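Local coordinates for DNA helicase assembly protein (Enterobacteria phage T4, PDB 1C1K) that loads the replicative helicase onto DNA covered by single-stranded-DNA-binding protein at the phage replication fork, and so takes part in DNA replication, recombination and repair, at residues Lys133-Tyr138 with Ser145-Leu150; Asn169-His174 with Leu181-Tyr186. All coordinates share one frame; numbering follows the deposited sequence.

Contact 1: residues Lys133-Tyr138 with Ser145-Leu150; sequences KEIFEY and SYIFKL
This contact forms at the N-terminal end of helix 146-152: the first turn receives one carbonyl of the loop that follows helix 109-126 directly and two through a water. I147 N donates to I135 O at 2.9 Å, with an N-H...O angle of 146° and the donor tilted 25° from the carbonyl plane. The neighbouring Y146 N gives its hydrogen to a water oxygen at 2.9 Å, which also lies within hydrogen-bonding distance of E134 O and E137 O. S145 serves as N-cap: its OG, at chi1 63° between the backbone N and the carbonyl carbon, accepts from F148 N at 3.1 Å and is probably hydrogen-bonded to H174 NE2 of helix 170-177 as well, while its CB lies 3.4 Å from E137 O. I135 CD1 meets Y146 CB at 3.8 Å, the two side chains crossing at about a right angle. I147 CD1 comes obliquely to F136 CE2 at 3.8 Å, and I135 CG2 sits over the centre of one face of the F136 ring. Helices 109-126 and 158-168 pack against I135 and F136 respectively. With a loop carbonyl, a water and a serine hydroxyl taking first-turn N-H groups, this is a capped helix N-terminus.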
loop_
_atom_site.group_PDB
_atom_site.type_symbol
_atom_site.label_atom_id
_atom_site.label_comp_id
_atom_site.label_asym_id
_atom_site.label_seq_id
_atom_site.Cartn_x
_atom_site.Cartn_y
_atom_site.Cartn_z
ATOM N N LYS A 133 20.855 7.819 9.173
ATOM C CA LYS A 133 20.141 8.632 8.193
ATOM C C LYS A 133 20.486 8.291 6.737
ATOM O O LYS A 133 19.677 8.509 5.834
ATOM C CB LYS A 133 20.405 10.119 8.457
ATOM C CG LYS A 133 21.665 10.667 7.797
ATOM C CD LYS A 133 21.786 12.179 8.007
ATOM C CE LYS A 133 23.143 12.697 7.546
ATOM N NZ LYS A 133 23.196 14.187 7.500
ATOM N N GLU A 134 21.681 7.755 6.506
ATOM C CA GLU A 134 22.116 7.399 5.158
ATOM C C GLU A 134 21.231 6.329 4.504
ATOM O O GLU A 134 21.194 6.193 3.278
ATOM C CB GLU A 134 23.572 6.921 5.193
ATOM C CG GLU A 134 24.560 8.067 5.360
ATOM C CD GLU A 134 25.962 7.619 5.734
ATOM O OE1 GLU A 134 26.751 8.489 6.163
ATOM O OE2 GLU A 134 26.285 6.419 5.599
ATOM N N ILE A 135 20.520 5.571 5.331
ATOM C CA ILE A 135 19.637 4.520 4.838
ATOM C C ILE A 135 18.420 5.117 4.131
ATOM O O ILE A 135 17.957 4.598 3.113
ATOM C CB ILE A 135 19.115 3.646 6.012
ATOM C CG1 ILE A 135 20.254 2.791 6.585
ATOM C CG2 ILE A 135 17.941 2.782 5.542
ATOM C CD1 ILE A 135 20.748 1.718 5.650
ATOM N N PHE A 136 17.930 6.229 4.667
ATOM C CA PHE A 136 16.729 6.869 4.156
ATOM C C PHE A 136 16.888 7.969 3.120
ATOM O O PHE A 136 15.914 8.347 2.478
ATOM C CB PHE A 136 15.922 7.388 5.347
ATOM C CG PHE A 136 15.768 6.378 6.441
ATOM C CD1 PHE A 136 16.700 6.297 7.468
ATOM C CD2 PHE A 136 14.710 5.470 6.420
ATOM C CE1 PHE A 136 16.585 5.325 8.459
ATOM C CE2 PHE A 136 14.588 4.499 7.405
ATOM C CZ PHE A 136 15.526 4.425 8.425
ATOM N N GLU A 137 18.106 8.469 2.942
ATOM C CA GLU A 137 18.336 9.541 1.984
ATOM C C GLU A 137 18.527 9.078 0.543
ATOM O O GLU A 137 19.196 8.089 0.271
ATOM C CB GLU A 137 19.552 10.366 2.408
ATOM C CG GLU A 137 19.364 11.136 3.702
ATOM C CD GLU A 137 18.436 12.328 3.546
ATOM O OE1 GLU A 137 17.732 12.664 4.525
ATOM O OE2 GLU A 137 18.410 12.932 2.451
ATOM N N TYR A 138 17.926 9.813 -0.384
ATOM C CA TYR A 138 18.050 9.508 -1.802
ATOM C C TYR A 138 19.527 9.677 -2.200
ATOM O O TYR A 138 20.197 10.609 -1.747
ATOM C CB TYR A 138 17.162 10.469 -2.601
ATOM C CG TYR A 138 17.381 10.441 -4.090
ATOM C CD1 TYR A 138 16.810 9.440 -4.879
ATOM C CD2 TYR A 138 18.141 11.428 -4.721
ATOM C CE1 TYR A 138 16.989 9.423 -6.263
ATOM C CE2 TYR A 138 18.327 11.422 -6.104
ATOM C CZ TYR A 138 17.748 10.418 -6.868
ATOM O OH TYR A 138 17.911 10.418 -8.236
ATOM N N SER A 145 17.855 4.582 -3.029
ATOM C CA SER A 145 18.201 4.695 -1.619
ATOM C C SER A 145 18.149 3.299 -1.032
ATOM O O SER A 145 17.529 2.400 -1.608
ATOM C CB SER A 145 17.213 5.603 -0.873
ATOM O OG SER A 145 15.895 5.073 -0.896
ATOM N N TYR A 146 18.802 3.104 0.107
ATOM C CA TYR A 146 18.777 1.797 0.734
ATOM C C TYR A 146 17.349 1.451 1.140
ATOM O O TYR A 146 16.894 0.324 0.929
ATOM C CB TYR A 146 19.681 1.781 1.963
ATOM C CG TYR A 146 21.149 1.614 1.645
ATOM C CD1 TYR A 146 22.084 2.546 2.096
ATOM C CD2 TYR A 146 21.607 0.510 0.923
ATOM C CE1 TYR A 146 23.447 2.378 1.840
ATOM C CE2 TYR A 146 22.964 0.332 0.661
ATOM C CZ TYR A 146 23.875 1.271 1.125
ATOM O OH TYR A 146 25.217 1.099 0.878
ATOM N N ILE A 147 16.623 2.415 1.705
ATOM C CA ILE A 147 15.262 2.125 2.137
ATOM C C ILE A 147 14.368 1.714 0.968
ATOM O O ILE A 147 13.534 0.811 1.108
ATOM C CB ILE A 147 14.647 3.318 2.940
ATOM C CG1 ILE A 147 13.447 2.820 3.757
ATOM C CG2 ILE A 147 14.256 4.465 2.008
ATOM C CD1 ILE A 147 13.806 1.806 4.840
ATOM N N PHE A 148 14.533 2.351 -0.188
ATOM C CA PHE A 148 13.731 1.965 -1.343
ATOM C C PHE A 148 14.143 0.566 -1.796
ATOM O O PHE A 148 13.302 -0.254 -2.151
ATOM C CB PHE A 148 13.926 2.949 -2.497
ATOM C CG PHE A 148 13.175 2.570 -3.753
ATOM C CD1 PHE A 148 11.872 2.081 -3.685
ATOM C CD2 PHE A 148 13.774 2.695 -5.003
ATOM C CE1 PHE A 148 11.181 1.724 -4.841
ATOM C CE2 PHE A 148 13.089 2.341 -6.165
ATOM C CZ PHE A 148 11.787 1.853 -6.080
ATOM N N LYS A 149 15.447 0.292 -1.775
ATOM C CA LYS A 149 15.959 -1.012 -2.186
ATOM C C LYS A 149 15.403 -2.113 -1.298
ATOM O O LYS A 149 15.117 -3.215 -1.773
ATOM C CB LYS A 149 17.494 -1.033 -2.126
ATOM C CG LYS A 149 18.174 -0.419 -3.336
ATOM C CD LYS A 149 19.686 -0.386 -3.165
ATOM C CE LYS A 149 20.360 0.420 -4.265
ATOM N NZ LYS A 149 19.932 0.004 -5.620
ATOM N N LEU A 150 15.252 -1.819 -0.011
ATOM C CA LEU A 150 14.724 -2.800 0.928
ATOM C C LEU A 150 13.262 -3.090 0.605
ATOM O O LEU A 150 12.794 -4.225 0.736
ATOM C CB LEU A 150 14.870 -2.294 2.364
ATOM C CG LEU A 150 16.318 -2.266 2.875
ATOM C CD1 LEU A 150 16.378 -1.607 4.248
ATOM C CD2 LEU A 150 16.868 -3.689 2.929
HETATM O O HOH W 1 20.250 5.494 0.854
#

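Contact 2: residues Asn169-His174 with Leu181-Tyr186; sequences NIIDKH and LVWNNY
Both segments are helical, 170-174 at the start of helix 170-177 and 181-186 at the start of helix 181-196. Their backbones stay apart: the nearest CA pair, H174 and W183, is separated by 8.3 Å, so the space between them is bridged by side chains. The indole of W183 does most of this, with CG anti to the backbone N (chi1 161°), a setting that carries the ring across to helix 170-177. There H174 CB rests on one face, 3.2 Å above the ring plane and offset toward the rim, and approaches CZ2 to 3.3 Å. The imidazole continues over the six-membered ring, its CD2 lying 4.0 Å from W183 CZ3. The two rings are inclined at 45° with centroids 4.8 Å apart. At the indole edge, near its plane, I171 O lies 3.9 Å from CZ2, and I171 CG2 adds a looser apolar touch. This is helix-helix packing in the largely helical C-terminal part of the loader, between consecutive helices joined by a short connection, with the tryptophan as the main bridge. The polar ends of both rings are held: W183 NE1 donates to D175 OD2 on helix 170-177, tying the indole to the helix it packs against, and H174 NE2 is probably hydrogen-bonded to S145 OG. H174 ND1 also makes a weak bond to I170 O, 2.9 Å away but bent to 117°, which may help set the rotation of the imidazole. Beyond the pair, F148 of helix 146-152 meets the W183 ring edge-to-face.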
loop_
_atom_site.group_PDB
_atom_site.type_symbol
_atom_site.label_atom_id
_atom_site.label_comp_id
_atom_site.label_asym_id
_atom_site.label_seq_id
_atom_site.Cartn_x
_atom_site.Cartn_y
_atom_site.Cartn_z
ATOM N N ASN A 169 9.518 11.932 5.860
ATOM C CA ASN A 169 9.296 12.589 4.569
ATOM C C ASN A 169 10.112 11.993 3.411
ATOM O O ASN A 169 10.641 12.723 2.573
ATOM C CB ASN A 169 9.616 14.090 4.710
ATOM C CG ASN A 169 9.163 14.908 3.507
ATOM O OD1 ASN A 169 9.817 15.887 3.124
ATOM N ND2 ASN A 169 8.046 14.516 2.909
ATOM N N ILE A 170 10.188 10.670 3.355
ATOM C CA ILE A 170 10.950 9.967 2.324
ATOM C C ILE A 170 10.408 10.060 0.900
ATOM O O ILE A 170 11.151 10.333 -0.046
ATOM C CB ILE A 170 11.069 8.461 2.662
ATOM C CG1 ILE A 170 11.814 8.266 3.984
ATOM C CG2 ILE A 170 11.781 7.732 1.541
ATOM C CD1 ILE A 170 11.524 6.915 4.646
ATOM N N ILE A 171 9.112 9.808 0.746
ATOM C CA ILE A 171 8.484 9.811 -0.568
ATOM C C ILE A 171 8.614 11.130 -1.312
ATOM O O ILE A 171 9.123 11.167 -2.432
ATOM C CB ILE A 171 6.983 9.432 -0.470
ATOM C CG1 ILE A 171 6.837 8.007 0.078
ATOM C CG2 ILE A 171 6.325 9.529 -1.845
ATOM C CD1 ILE A 171 5.434 7.679 0.618
ATOM N N ASP A 172 8.162 12.209 -0.688
ATOM C CA ASP A 172 8.212 13.519 -1.326
ATOM C C ASP A 172 9.632 13.947 -1.675
ATOM O O ASP A 172 9.862 14.498 -2.743
ATOM C CB ASP A 172 7.528 14.562 -0.443
ATOM C CG ASP A 172 6.027 14.328 -0.321
ATOM O OD1 ASP A 172 5.382 15.031 0.480
ATOM O OD2 ASP A 172 5.494 13.440 -1.025
ATOM N N LYS A 173 10.585 13.681 -0.786
ATOM C CA LYS A 173 11.979 14.039 -1.051
ATOM C C LYS A 173 12.534 13.241 -2.230
ATOM O O LYS A 173 13.294 13.763 -3.040
ATOM C CB LYS A 173 12.834 13.795 0.190
ATOM C CG LYS A 173 12.526 14.747 1.326
ATOM C CD LYS A 173 13.788 15.151 2.054
ATOM C CE LYS A 173 13.944 14.377 3.349
ATOM N NZ LYS A 173 15.382 14.146 3.665
ATOM N N HIS A 174 12.162 11.969 -2.328
ATOM C CA HIS A 174 12.620 11.143 -3.433
ATOM C C HIS A 174 12.012 11.688 -4.732
ATOM O O HIS A 174 12.700 11.837 -5.744
ATOM C CB HIS A 174 12.185 9.685 -3.225
ATOM C CG HIS A 174 13.146 8.865 -2.414
ATOM N ND1 HIS A 174 13.595 9.253 -1.170
ATOM C CD2 HIS A 174 13.718 7.662 -2.661
ATOM C CE1 HIS A 174 14.402 8.324 -0.683
ATOM N NE2 HIS A 174 14.492 7.348 -1.569
ATOM N N LEU A 181 12.196 5.951 -13.547
ATOM C CA LEU A 181 10.967 5.218 -13.838
ATOM C C LEU A 181 10.629 4.138 -12.810
ATOM O O LEU A 181 9.472 3.977 -12.423
ATOM C CB LEU A 181 11.063 4.586 -15.227
ATOM C CG LEU A 181 9.834 3.806 -15.696
ATOM C CD1 LEU A 181 9.624 4.047 -17.186
ATOM C CD2 LEU A 181 10.022 2.319 -15.414
ATOM N N VAL A 182 11.636 3.389 -12.375
ATOM C CA VAL A 182 11.408 2.335 -11.396
ATOM C C VAL A 182 10.885 2.920 -10.084
ATOM O O VAL A 182 9.978 2.358 -9.471
ATOM C CB VAL A 182 12.698 1.532 -11.130
ATOM C CG1 VAL A 182 12.486 0.563 -9.983
ATOM C CG2 VAL A 182 13.094 0.769 -12.383
ATOM N N TRP A 183 11.445 4.047 -9.651
ATOM C CA TRP A 183 10.986 4.663 -8.413
ATOM C C TRP A 183 9.584 5.214 -8.613
ATOM O O TRP A 183 8.705 5.004 -7.783
ATOM C CB TRP A 183 11.908 5.805 -7.971
ATOM C CG TRP A 183 11.230 6.730 -6.982
ATOM C CD1 TRP A 183 10.777 7.996 -7.222
ATOM C CD2 TRP A 183 10.855 6.423 -5.630
ATOM N NE1 TRP A 183 10.138 8.495 -6.111
ATOM C CE2 TRP A 183 10.171 7.552 -5.118
ATOM C CE3 TRP A 183 11.028 5.302 -4.800
ATOM C CZ2 TRP A 183 9.660 7.593 -3.816
ATOM C CZ3 TRP A 183 10.516 5.346 -3.504
ATOM C CH2 TRP A 183 9.841 6.482 -3.027
ATOM N N ASN A 184 9.385 5.929 -9.717
ATOM C CA ASN A 184 8.086 6.518 -10.026
ATOM C C ASN A 184 6.961 5.487 -9.968
ATOM O O ASN A 184 5.920 5.741 -9.368
ATOM C CB ASN A 184 8.108 7.169 -11.412
ATOM C CG ASN A 184 6.724 7.623 -11.864
ATOM O OD1 ASN A 184 6.088 8.448 -11.207
ATOM N ND2 ASN A 184 6.252 7.080 -12.985
ATOM N N ASN A 185 7.166 4.331 -10.593
ATOM C CA ASN A 185 6.152 3.279 -10.594
ATOM C C ASN A 185 5.748 2.925 -9.163
ATOM O O ASN A 185 4.562 2.766 -8.857
ATOM C CB ASN A 185 6.685 2.032 -11.298
ATOM C CG ASN A 185 7.170 2.318 -12.710
ATOM O OD1 ASN A 185 7.917 1.527 -13.290
ATOM N ND2 ASN A 185 6.747 3.446 -13.271
ATOM N N TYR A 186 6.740 2.794 -8.287
ATOM C CA TYR A 186 6.472 2.468 -6.891
ATOM C C TYR A 186 5.875 3.676 -6.174
ATOM O O TYR A 186 4.942 3.541 -5.384
ATOM C CB TYR A 186 7.763 2.048 -6.181
ATOM C CG TYR A 186 7.981 0.554 -6.121
ATOM C CD1 TYR A 186 8.687 -0.105 -7.125
ATOM C CD2 TYR A 186 7.492 -0.199 -5.055
ATOM C CE1 TYR A 186 8.906 -1.481 -7.071
ATOM C CE2 TYR A 186 7.706 -1.575 -4.991
ATOM C CZ TYR A 186 8.413 -2.207 -6.002
ATOM O OH TYR A 186 8.631 -3.565 -5.938
#

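Contact 1 closes before contact 2 opens along the chain, and their centres lie 11 Å apart on the same side of the molecule's centre, both in the C-terminal family region. S145 OG and H174 NE2, 2.8 Å apart and probably hydrogen-bonded, link the cap of helix 146-152 to helix 170-177. A salt bridge from E137 OE1 to K173 NZ, 2.9 Å, adds a second tie. Helix 146-152 also reaches helix 181-196 directly, F148 CD1 packing 3.5 Å from W183 CE3, so the three helices meet mutually. Helices 146-152, 170-177 and 181-196, with the loop before the first, are thus joined into one helical unit of this two-domain, DNA-binding protein.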